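Local atomic coordinates of FAD-dependent oxidoreductase (Actinomadura kijaniata, PDB entry 3M9V), a protein that probably acts as a flavin-dependent oxidoreductase of the acyl-CoA dehydrogenase fold on a dTDP-linked sugar during the biosynthesis of D-kijanose. Residues 112-115 against 116-120; 126-129 against 130-134; 101-104 against 105-109; 329-332 against 333-336. One frame throughout, in Å; residues are numbered along the deposited sequence.

Contact 1 of 4, residues 112-115 against 116-120. With TYD (thymidine-5'-diphosphate), chain B.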
loop_
_atom_site.group_PDB
_atom_site.type_symbol
_atom_site.label_atom_id
_atom_site.label_comp_id
_atom_site.label_asym_id
_atom_site.label_seq_id
_atom_site.Cartn_x
_atom_site.Cartn_y
_atom_site.Cartn_z
ATOM N N LEU A 112 -37.359 -7.119 11.801
ATOM C CA LEU A 112 -38.744 -7.497 12.050
ATOM C C LEU A 112 -39.135 -7.075 13.454
ATOM O O LEU A 112 -40.271 -6.654 13.632
ATOM C CB LEU A 112 -39.048 -8.983 11.855
ATOM C CG LEU A 112 -39.177 -9.379 10.381
ATOM C CD1 LEU A 112 -39.405 -10.891 10.305
ATOM C CD2 LEU A 112 -40.226 -8.554 9.618
ATOM N N GLY A 113 -38.221 -7.216 14.410
ATOM C CA GLY A 113 -38.429 -6.727 15.769
ATOM C C GLY A 113 -38.730 -5.238 15.840
ATOM O O GLY A 113 -39.447 -4.747 16.717
ATOM N N TYR A 114 -38.199 -4.477 14.894
ATOM C CA TYR A 114 -38.514 -3.063 14.859
ATOM C C TYR A 114 -39.866 -2.804 14.192
ATOM O O TYR A 114 -40.573 -1.852 14.532
ATOM C CB TYR A 114 -37.406 -2.380 14.055
ATOM C CG TYR A 114 -37.600 -0.894 13.876
ATOM C CD1 TYR A 114 -36.888 0.009 14.666
ATOM C CD2 TYR A 114 -38.495 -0.406 12.928
ATOM C CE1 TYR A 114 -37.058 1.373 14.495
ATOM C CE2 TYR A 114 -38.680 0.961 12.755
ATOM C CZ TYR A 114 -37.967 1.831 13.557
ATOM O OH TYR A 114 -38.134 3.186 13.402
ATOM N N GLU A 115 -40.221 -3.613 13.201
ATOM C CA GLU A 115 -41.558 -3.522 12.608
ATOM C C GLU A 115 -42.623 -3.832 13.664
ATOM O O GLU A 115 -43.614 -3.123 13.812
ATOM C CB GLU A 115 -41.702 -4.538 11.477
ATOM C CG GLU A 115 -40.892 -4.214 10.232
ATOM C CD GLU A 115 -41.485 -3.015 9.512
ATOM O OE1 GLU A 115 -40.987 -2.625 8.437
ATOM O OE2 GLU A 115 -42.488 -2.468 10.011
ATOM N N TRP A 116 -42.391 -4.913 14.397
ATOM C CA TRP A 116 -43.235 -5.322 15.508
ATOM C C TRP A 116 -43.505 -4.213 16.534
ATOM O O TRP A 116 -44.646 -4.031 16.960
ATOM C CB TRP A 116 -42.635 -6.562 16.181
ATOM C CG TRP A 116 -43.476 -7.115 17.296
ATOM C CD1 TRP A 116 -44.758 -7.575 17.189
ATOM C CD2 TRP A 116 -43.119 -7.254 18.679
ATOM N NE1 TRP A 116 -45.217 -7.992 18.411
ATOM C CE2 TRP A 116 -44.237 -7.806 19.347
ATOM C CE3 TRP A 116 -41.962 -6.985 19.417
ATOM C CZ2 TRP A 116 -44.238 -8.094 20.712
ATOM C CZ3 TRP A 116 -41.967 -7.259 20.774
ATOM C CH2 TRP A 116 -43.100 -7.801 21.410
ATOM N N ARG A 117 -42.485 -3.451 16.914
ATOM C CA ARG A 117 -42.611 -2.433 17.955
ATOM C C ARG A 117 -43.035 -1.080 17.388
ATOM O O ARG A 117 -43.557 -0.263 18.138
ATOM C CB ARG A 117 -41.267 -2.211 18.657
ATOM C CG ARG A 117 -40.816 -3.319 19.600
ATOM C CD ARG A 117 -39.453 -2.991 20.186
ATOM N NE ARG A 117 -38.587 -4.148 20.418
ATOM C CZ ARG A 117 -38.615 -4.911 21.510
ATOM N NH1 ARG A 117 -37.777 -5.933 21.660
ATOM N NH2 ARG A 117 -39.490 -4.653 22.480
ATOM N N HIS A 118 -42.814 -0.795 16.111
ATOM C CA HIS A 118 -43.117 0.527 15.577
ATOM C C HIS A 118 -43.947 0.535 14.305
ATOM O O HIS A 118 -44.100 1.583 13.675
ATOM C CB HIS A 118 -41.822 1.303 15.283
ATOM C CG HIS A 118 -40.930 1.403 16.476
ATOM N ND1 HIS A 118 -41.146 2.324 17.478
ATOM C CD2 HIS A 118 -39.886 0.641 16.880
ATOM C CE1 HIS A 118 -40.255 2.142 18.438
ATOM N NE2 HIS A 118 -39.476 1.132 18.095
ATOM N N GLY A 119 -44.430 -0.619 13.870
ATOM C CA GLY A 119 -45.193 -0.620 12.630
ATOM C C GLY A 119 -46.659 -0.382 12.961
ATOM O O GLY A 119 -47.054 -0.415 14.130
ATOM N N ASP A 120 -47.462 -0.134 11.931
ATOM C CA ASP A 120 -48.912 -0.101 12.089
ATOM C C ASP A 120 -49.371 -1.552 12.192
ATOM O O ASP A 120 -48.550 -2.471 12.206
ATOM C CB ASP A 120 -49.549 0.545 10.858
ATOM C CG ASP A 120 -49.405 -0.328 9.627
ATOM O OD1 ASP A 120 -48.926 -1.477 9.751
ATOM O OD2 ASP A 120 -49.774 0.131 8.527
HETATM P PA TYD B . -34.205 -2.723 4.501
HETATM O O1A TYD B . -35.066 -3.692 3.712
HETATM O O2A TYD B . -32.702 -2.914 4.589
HETATM O O3A TYD B . -34.519 -1.224 4.018
HETATM P PB TYD B . -35.181 -1.049 2.564
HETATM O O1B TYD B . -34.447 -2.065 1.708
HETATM O O2B TYD B . -34.766 0.386 2.309
HETATM O O3B TYD B . -36.652 -1.307 2.836
HETATM O "O5'" TYD B . -34.793 -2.488 5.984
HETATM C "C5'" TYD B . -36.055 -1.872 6.234
HETATM C "C4'" TYD B . -36.305 -2.469 7.613
HETATM O "O4'" TYD B . -35.418 -1.910 8.573
HETATM C "C3'" TYD B . -37.710 -2.266 8.148
HETATM O "O3'" TYD B . -38.199 -3.609 8.167
HETATM C "C2'" TYD B . -37.511 -1.868 9.602
HETATM C "C1'" TYD B . -36.010 -1.891 9.875
HETATM N N1 TYD B . -35.587 -0.661 10.558
HETATM C C2 TYD B . -34.858 -0.718 11.671
HETATM O O2 TYD B . -34.546 -1.837 12.143
HETATM N N3 TYD B . -34.486 0.428 12.282
HETATM C C4 TYD B . -34.826 1.636 11.775
HETATM O O4 TYD B . -34.464 2.679 12.360
HETATM C C5 TYD B . -35.586 1.708 10.620
HETATM C C5M TYD B . -36.027 2.999 9.984
HETATM C C6 TYD B . -35.953 0.510 10.023
#
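Tyr114 and His118, one turn apart at the C-terminal end of helix 96-118, pack ring against ring in the all-helical N-terminal domain of an acyl-CoA dehydrogenase fold. The tyrosine lies between two neighbours. Over one face sits CD2 of His118, 3.8 Å from Tyr114 CE1, with the ring planes inclined at 39°. Over the opposite face comes the thymine of dTDP, whose N3 is 3.4 Å from Tyr114 CD1. With CG anti to the backbone N (chi1 178°), the phenol is carried to the side of the helix where the nucleotide is bound. Glu115 takes the sugar: its OE1 accepts a hydrogen bond from O3' of dTDP at 3.0 Å, and the same oxygen is held in a salt bridge with Arg242. Nucleotide and arginine thus fix the carboxylate together, both meeting on OE1. Away from the ligand, Trp116 and Arg117 turn to the loop that carries Glu72, with which Arg117 forms a salt bridge. Behind these side chains the backbone holds the turn: Trp116 N donates to Leu112 O at 2.8 Å, and His118 N to Tyr114 O at 2.9 Å. Gly119 is the first residue to leave helical geometry, and its N still donates to Glu115 O, 2.6 Å away.

Contact 2 of 4, residues 126-129 against 130-134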
loop_
_atom_site.group_PDB
_atom_site.type_symbol
_atom_site.label_atom_id
_atom_site.label_comp_id
_atom_site.label_asym_id
_atom_site.label_seq_id
_atom_site.Cartn_x
_atom_site.Cartn_y
_atom_site.Cartn_z
ATOM N N LEU A 126 -48.031 -9.142 11.132
ATOM C CA LEU A 126 -47.272 -9.977 10.219
ATOM C C LEU A 126 -45.882 -10.271 10.789
ATOM O O LEU A 126 -45.473 -11.426 10.856
ATOM C CB LEU A 126 -47.213 -9.301 8.847
ATOM C CG LEU A 126 -46.210 -9.940 7.890
ATOM C CD1 LEU A 126 -46.692 -11.347 7.549
ATOM C CD2 LEU A 126 -46.098 -9.103 6.618
ATOM N N ALA A 127 -45.171 -9.226 11.209
ATOM C CA ALA A 127 -43.880 -9.352 11.882
ATOM C C ALA A 127 -43.955 -10.329 13.045
ATOM O O ALA A 127 -43.089 -11.211 13.186
ATOM C CB ALA A 127 -43.422 -7.995 12.400
ATOM N N GLU A 128 -44.994 -10.172 13.871
ATOM C CA GLU A 128 -45.174 -11.054 15.040
ATOM C C GLU A 128 -45.327 -12.531 14.655
ATOM O O GLU A 128 -44.729 -13.440 15.252
ATOM C CB GLU A 128 -46.366 -10.630 15.922
ATOM C CG GLU A 128 -46.504 -11.544 17.127
ATOM C CD GLU A 128 -47.540 -11.145 18.159
ATOM O OE1 GLU A 128 -48.003 -12.066 18.855
ATOM O OE2 GLU A 128 -47.872 -9.955 18.339
ATOM N N ARG A 129 -46.121 -12.771 13.618
ATOM C CA ARG A 129 -46.278 -14.155 13.174
ATOM C C ARG A 129 -44.944 -14.737 12.719
ATOM O O ARG A 129 -44.551 -15.832 13.127
ATOM C CB ARG A 129 -47.339 -14.319 12.081
ATOM C CG ARG A 129 -47.835 -15.767 12.072
ATOM C CD ARG A 129 -49.340 -15.948 11.833
ATOM N NE ARG A 129 -49.767 -15.464 10.518
ATOM C CZ ARG A 129 -50.479 -14.358 10.317
ATOM N NH1 ARG A 129 -50.794 -14.016 9.074
ATOM N NH2 ARG A 129 -50.883 -13.610 11.338
ATOM N N ILE A 130 -44.224 -13.993 11.885
ATOM C CA ILE A 130 -42.939 -14.522 11.427
ATOM C C ILE A 130 -41.923 -14.787 12.551
ATOM O O ILE A 130 -41.218 -15.802 12.567
ATOM C CB ILE A 130 -42.353 -13.609 10.342
ATOM C CG1 ILE A 130 -43.334 -13.589 9.173
ATOM C CG2 ILE A 130 -40.991 -14.135 9.924
ATOM C CD1 ILE A 130 -43.005 -12.589 8.081
ATOM N N LEU A 131 -41.822 -13.826 13.464
ATOM C CA LEU A 131 -40.895 -13.871 14.594
ATOM C C LEU A 131 -41.156 -15.083 15.501
ATOM O O LEU A 131 -40.198 -15.791 15.845
ATOM C CB LEU A 131 -40.915 -12.554 15.389
ATOM C CG LEU A 131 -40.328 -11.272 14.771
ATOM C CD1 LEU A 131 -40.849 -10.031 15.514
ATOM C CD2 LEU A 131 -38.787 -11.258 14.834
ATOM N N ARG A 132 -42.410 -15.365 15.867
ATOM C CA ARG A 132 -42.617 -16.621 16.601
ATOM C C ARG A 132 -42.326 -17.816 15.714
ATOM O O ARG A 132 -41.800 -18.822 16.166
ATOM C CB ARG A 132 -44.016 -16.786 17.203
ATOM C CG ARG A 132 -44.919 -15.593 17.054
ATOM C CD ARG A 132 -46.221 -15.868 17.788
ATOM N NE ARG A 132 -45.967 -15.996 19.218
ATOM C CZ ARG A 132 -46.362 -15.092 20.105
ATOM N NH1 ARG A 132 -46.076 -15.266 21.384
ATOM N NH2 ARG A 132 -47.031 -14.024 19.688
ATOM N N GLY A 133 -42.623 -17.728 14.425
ATOM C CA GLY A 133 -42.065 -18.758 13.555
ATOM C C GLY A 133 -40.575 -19.041 13.713
ATOM O O GLY A 133 -40.139 -20.206 13.742
ATOM N N MET A 134 -39.783 -17.968 13.777
ATOM C CA MET A 134 -38.324 -18.114 13.745
ATOM C C MET A 134 -37.891 -18.867 14.993
ATOM O O MET A 134 -36.997 -19.715 14.962
ATOM C CB MET A 134 -37.625 -16.753 13.627
ATOM C CG MET A 134 -38.008 -15.970 12.373
ATOM S SD MET A 134 -37.430 -14.257 12.284
ATOM C CE MET A 134 -35.686 -14.489 12.577
#
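Leu126 and Ile130 run side by side and point the same way from one flank of helix 121-136, meeting through their terminal methyls, with Leu126 CD1 3.9 Å from Ile130 CD1. The leucine reaches its neighbour because CG stands anti to the backbone N (chi1 168°), which swings the branch along the helix toward the next turn. CG1 of Ile130, for its part, passes 3.5 Å from Leu126 O. Leu131 follows a similar course one residue on: its CG and CD1 rest against Ala127 O, the latter at 3.4 Å. On another flank Glu128 and Arg132 also lie side by side, pointing the same way, and form an i to i+4 salt bridge between OE1 and NH2; the modelled separation is too short to be trusted, so the detail of this pair is doubtful. OE2 of Glu128 receives a weak hydrogen bond from Trp116 NE1. This is an amphipathic helix of the N-terminal domain of the acyl-CoA dehydrogenase fold, laid against helix 96-118, which precedes it in the chain. Ile130 and Leu131 both touch Leu112 there, and Ala127 packs on Glu115, a residue of the dTDP site. Regular backbone bonds keep the side chains in step, among them Ile130 N to Leu126 O at 3.0 Å and Leu131 N to Ala127 O at 2.9 Å.

Contact 3 of 4, residues 101-104 against 105-109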
loop_
_atom_site.group_PDB
_atom_site.type_symbol
_atom_site.label_atom_id
_atom_site.label_comp_id
_atom_site.label_asym_id
_atom_site.label_seq_id
_atom_site.Cartn_x
_atom_site.Cartn_y
_atom_site.Cartn_z
ATOM N N ALA A 101 -24.872 -16.904 5.400
ATOM C CA ALA A 101 -26.271 -17.310 5.436
ATOM C C ALA A 101 -26.908 -17.034 6.789
ATOM O O ALA A 101 -27.990 -16.481 6.805
ATOM C CB ALA A 101 -26.471 -18.778 5.066
ATOM N N LEU A 102 -26.280 -17.436 7.902
ATOM C CA LEU A 102 -26.822 -17.089 9.209
ATOM C C LEU A 102 -27.092 -15.603 9.458
ATOM O O LEU A 102 -28.081 -15.263 10.109
ATOM C CB LEU A 102 -25.930 -17.636 10.325
ATOM C CG LEU A 102 -26.425 -17.456 11.758
ATOM C CD1 LEU A 102 -27.722 -18.271 11.864
ATOM C CD2 LEU A 102 -25.378 -18.051 12.706
ATOM N N HIS A 103 -26.202 -14.723 9.004
ATOM C CA HIS A 103 -26.423 -13.286 9.117
ATOM C C HIS A 103 -27.806 -12.892 8.563
ATOM O O HIS A 103 -28.455 -12.022 9.144
ATOM C CB HIS A 103 -25.370 -12.488 8.338
ATOM C CG HIS A 103 -25.733 -11.047 8.150
ATOM N ND1 HIS A 103 -26.358 -10.571 7.013
ATOM C CD2 HIS A 103 -25.606 -9.985 8.983
ATOM C CE1 HIS A 103 -26.568 -9.269 7.134
ATOM N NE2 HIS A 103 -26.139 -8.895 8.330
ATOM N N MET A 104 -28.267 -13.497 7.471
ATOM C CA MET A 104 -29.551 -13.063 6.855
ATOM C C MET A 104 -30.680 -13.357 7.855
ATOM O O MET A 104 -31.589 -12.555 8.070
ATOM C CB MET A 104 -29.846 -13.880 5.578
ATOM C CG MET A 104 -28.859 -13.696 4.394
ATOM S SD MET A 104 -28.430 -11.972 4.039
ATOM C CE MET A 104 -30.006 -11.459 3.375
ATOM N N GLN A 105 -30.612 -14.506 8.523
ATOM C CA GLN A 105 -31.634 -14.802 9.528
ATOM C C GLN A 105 -31.564 -13.876 10.742
ATOM O O GLN A 105 -32.584 -13.349 11.190
ATOM C CB GLN A 105 -31.487 -16.225 10.057
ATOM C CG GLN A 105 -32.552 -16.561 11.114
ATOM C CD GLN A 105 -33.851 -17.070 10.465
ATOM O OE1 GLN A 105 -34.013 -17.022 9.244
ATOM N NE2 GLN A 105 -34.771 -17.563 11.285
ATOM N N LEU A 106 -30.367 -13.744 11.312
ATOM C CA LEU A 106 -30.201 -12.935 12.521
ATOM C C LEU A 106 -30.562 -11.472 12.294
ATOM O O LEU A 106 -31.195 -10.830 13.130
ATOM C CB LEU A 106 -28.809 -13.055 13.147
ATOM C CG LEU A 106 -28.429 -14.502 13.495
ATOM C CD1 LEU A 106 -27.206 -14.533 14.386
ATOM C CD2 LEU A 106 -29.554 -15.179 14.239
ATOM N N SER A 107 -30.136 -10.898 11.181
ATOM C CA SER A 107 -30.422 -9.481 11.069
ATOM C C SER A 107 -31.896 -9.271 10.734
ATOM O O SER A 107 -32.446 -8.234 11.099
ATOM C CB SER A 107 -29.584 -8.824 9.977
ATOM O OG SER A 107 -29.928 -9.443 8.762
ATOM N N ARG A 108 -32.529 -10.206 10.029
ATOM C CA ARG A 108 -33.983 -10.137 9.854
ATOM C C ARG A 108 -34.747 -10.180 11.195
ATOM O O ARG A 108 -35.773 -9.505 11.361
ATOM C CB ARG A 108 -34.426 -11.179 8.816
ATOM C CG ARG A 108 -35.880 -11.129 8.355
ATOM C CD ARG A 108 -36.330 -9.792 7.780
ATOM N NE ARG A 108 -35.743 -9.563 6.472
ATOM C CZ ARG A 108 -35.949 -8.479 5.734
ATOM N NH1 ARG A 108 -35.370 -8.384 4.541
ATOM N NH2 ARG A 108 -36.741 -7.514 6.185
ATOM N N GLY A 109 -34.224 -10.907 12.182
ATOM C CA GLY A 109 -34.765 -10.871 13.544
ATOM C C GLY A 109 -34.849 -9.450 14.091
ATOM O O GLY A 109 -35.849 -9.029 14.696
#
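His103 and Ser107 make a close side-chain fit on this turn of helix 96-118. The hydroxyl of Ser107 donates to the carbonyl of His103, OG to O at 3.0 Å, while Ser107 N reaches the same oxygen at 2.9 Å from the opposite face of its plane. Two bonds from a single residue therefore grip one carbonyl. A chi1 of 62° places OG between the backbone N and the carbonyl carbon, where it can turn back on the preceding turn; it also lies over one face of the imidazole, 3.7 Å from His103 CE1. Ser107 CB adds a CH-pi contact, 4.2 Å from the centroid of the His103 ring. The buried leucines belong to the packed part too: Leu102 and Leu106 meet obliquely, CG to CG 4.0 Å apart. Helix 96-118 runs here through the interior of the acyl-CoA dehydrogenase fold, between helix 81-94 and strand 141-147 of the sheet domain. His103 and Leu106 face that helix through Leu88 and Val84. Gln105 OE1 accepts from Val141 N, and NE2 donates to Met65 O and Ala139 O. Arg108, buried, leads away from the turn, and its NH1 hydrogen-bonds to Ser143 OG. The looser side is that of Met104, partly exposed, which bends at chi2 and chi3 and lies by Ser143 of strand 141-147. Its side chain is about 4 Å, nearest atoms, from that of Ser173, an FMN-binding residue, although no FMN is bound to this chain in the model.

Contact 4 of 4, residues 329-332 against 333-336. With TYD (thymidine-5'-diphosphate), chain B.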
loop_
_atom_site.group_PDB
_atom_site.type_symbol
_atom_site.label_atom_id
_atom_site.label_comp_id
_atom_site.label_asym_id
_atom_site.label_seq_id
_atom_site.Cartn_x
_atom_site.Cartn_y
_atom_site.Cartn_z
ATOM N N MET A 329 -34.602 12.008 12.409
ATOM C CA MET A 329 -34.483 10.684 11.804
ATOM C C MET A 329 -33.678 10.644 10.514
ATOM O O MET A 329 -33.047 9.636 10.209
ATOM C CB MET A 329 -35.863 10.063 11.568
ATOM C CG MET A 329 -36.609 9.835 12.853
ATOM S SD MET A 329 -35.929 8.473 13.813
ATOM C CE MET A 329 -36.324 7.160 12.639
ATOM N N ASP A 330 -33.703 11.714 9.730
ATOM C CA ASP A 330 -32.811 11.781 8.582
ATOM C C ASP A 330 -31.317 11.869 8.917
ATOM O O ASP A 330 -30.524 11.105 8.364
ATOM C CB ASP A 330 -33.260 12.866 7.617
ATOM C CG ASP A 330 -34.588 12.524 6.985
ATOM O OD1 ASP A 330 -34.780 11.358 6.581
ATOM O OD2 ASP A 330 -35.453 13.416 6.888
ATOM N N GLU A 331 -30.938 12.761 9.828
ATOM C CA GLU A 331 -29.577 12.791 10.359
ATOM C C GLU A 331 -29.182 11.435 10.960
ATOM O O GLU A 331 -28.041 10.986 10.812
ATOM C CB GLU A 331 -29.463 13.898 11.415
ATOM C CG GLU A 331 -28.104 14.573 11.575
ATOM C CD GLU A 331 -27.297 14.668 10.288
ATOM O OE1 GLU A 331 -27.794 15.143 9.242
ATOM O OE2 GLU A 331 -26.123 14.243 10.316
ATOM N N ARG A 332 -30.117 10.775 11.638
ATOM C CA ARG A 332 -29.827 9.478 12.245
ATOM C C ARG A 332 -29.392 8.433 11.212
ATOM O O ARG A 332 -28.409 7.720 11.447
ATOM C CB ARG A 332 -31.042 8.970 13.009
ATOM C CG ARG A 332 -30.947 7.507 13.407
ATOM C CD ARG A 332 -32.064 7.249 14.401
ATOM N NE ARG A 332 -32.144 5.885 14.920
ATOM C CZ ARG A 332 -32.814 4.894 14.328
ATOM N NH1 ARG A 332 -32.867 3.706 14.910
ATOM N NH2 ARG A 332 -33.439 5.074 13.172
ATOM N N GLY A 333 -30.103 8.372 10.085
ATOM C CA GLY A 333 -29.860 7.453 8.974
ATOM C C GLY A 333 -28.585 7.792 8.217
ATOM O O GLY A 333 -27.825 6.904 7.844
ATOM N N ARG A 334 -28.295 9.070 7.994
ATOM C CA ARG A 334 -27.019 9.445 7.381
ATOM C C ARG A 334 -25.867 9.050 8.311
ATOM O O ARG A 334 -24.856 8.525 7.868
ATOM C CB ARG A 334 -26.974 10.945 7.073
ATOM C CG ARG A 334 -27.796 11.345 5.843
ATOM C CD ARG A 334 -27.554 12.800 5.477
ATOM N NE ARG A 334 -28.124 13.644 6.522
ATOM C CZ ARG A 334 -29.314 14.227 6.411
ATOM N NH1 ARG A 334 -30.037 14.043 5.315
ATOM N NH2 ARG A 334 -29.781 14.996 7.385
ATOM N N GLN A 335 -26.014 9.237 9.613
ATOM C CA GLN A 335 -24.891 8.937 10.478
ATOM C C GLN A 335 -24.674 7.429 10.539
ATOM O O GLN A 335 -23.541 6.979 10.521
ATOM C CB GLN A 335 -25.141 9.523 11.868
ATOM C CG GLN A 335 -24.801 10.994 11.798
ATOM C CD GLN A 335 -24.819 11.648 13.153
ATOM O OE1 GLN A 335 -24.394 11.084 14.164
ATOM N NE2 GLN A 335 -25.310 12.882 13.172
ATOM N N MET A 336 -25.745 6.647 10.617
ATOM C CA MET A 336 -25.582 5.201 10.692
ATOM C C MET A 336 -24.900 4.670 9.438
ATOM O O MET A 336 -23.941 3.905 9.531
ATOM C CB MET A 336 -26.918 4.526 10.949
ATOM C CG MET A 336 -27.423 4.800 12.375
ATOM S SD MET A 336 -28.998 3.969 12.713
ATOM C CE MET A 336 -28.530 2.247 12.696
HETATM P PA TYD B . -34.205 -2.723 4.501
HETATM O O1A TYD B . -35.066 -3.692 3.712
HETATM O O2A TYD B . -32.702 -2.914 4.589
HETATM O O3A TYD B . -34.519 -1.224 4.018
HETATM P PB TYD B . -35.181 -1.049 2.564
HETATM O O1B TYD B . -34.447 -2.065 1.708
HETATM O O2B TYD B . -34.766 0.386 2.309
HETATM O O3B TYD B . -36.652 -1.307 2.836
HETATM O "O5'" TYD B . -34.793 -2.488 5.984
HETATM C "C5'" TYD B . -36.055 -1.872 6.234
HETATM C "C4'" TYD B . -36.305 -2.469 7.613
HETATM O "O4'" TYD B . -35.418 -1.910 8.573
HETATM C "C3'" TYD B . -37.710 -2.266 8.148
HETATM O "O3'" TYD B . -38.199 -3.609 8.167
HETATM C "C2'" TYD B . -37.511 -1.868 9.602
HETATM C "C1'" TYD B . -36.010 -1.891 9.875
HETATM N N1 TYD B . -35.587 -0.661 10.558
HETATM C C2 TYD B . -34.858 -0.718 11.671
HETATM O O2 TYD B . -34.546 -1.837 12.143
HETATM N N3 TYD B . -34.486 0.428 12.282
HETATM C C4 TYD B . -34.826 1.636 11.775
HETATM O O4 TYD B . -34.464 2.679 12.360
HETATM C C5 TYD B . -35.586 1.708 10.620
HETATM C C5M TYD B . -36.027 2.999 9.984
HETATM C C6 TYD B . -35.953 0.510 10.023
#
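Glu331 has CG about 30° short of opposite the backbone N (chi1 -150°) and then a sharp bend at chi2 of 32°, which folds its carboxylate toward the following turn, where Arg334 and Gln335 share it. All three lie in the first turns of helix 329-362, in the helical C-terminal domain of the acyl-CoA dehydrogenase fold. Arg334, bent at chi3, crosses Glu331 at about a right angle and grips it side-on: NH2 and NE both reach OE1, at 2.7 Å and 3.1 Å, from the same face of the carboxylate plane. The carboxylate oxygen lies in the guanidinium plane, although both nitrogens stand out of the carboxylate plane. Gln335 takes the other oxygen, its NE2 donating to the anti lone pair of OE2 at 3.3 Å in a nearly straight bond (173°). This network holds the carboxylate against rotation, and the far side of Arg334 is fixed by a salt bridge from NH1 to Asp250. Arg332 points to another side of the helix, extended from CG to NE, and delivers its guanidinium to the thymine of dTDP. Met336 runs alongside it, with SD over the centre of one guanidinium face and 4.1 Å from Arg332 CG. Carbonyls of helix 291-323 position the arginine further, Leu321 O accepting from NE and Ser322 O from NH1. Its two terminal nitrogens converge on one base oxygen, O4 of dTDP, NH2 at 2.7 Å and NH1 more weakly at 3.2 Å.

In the fold
Contact 3 is the buried one, near the centre of the chain, whereas contacts 1, 2 and 4 lie about 20 Å out (centre to centre) and are partly buried. Contacts 3 and 1 occupy successive parts of helix 96-118, and contact 2, on the next helix, packs against both. Contact 4 belongs to the C-terminal domain and touches none of the others, yet shares dTDP with contact 1, so the nucleotide is held by side chains of both helical parts. Chemistry follows place: a serine-histidine fit inside, mixed apolar and charged flanks in contact 2, and ligand-binding side chains in contacts 1 and 4, backed by a salt bridge to Glu115 in the first and by backbone carbonyls to Arg332 in the second, whose salt bridges lie on another side of the helix.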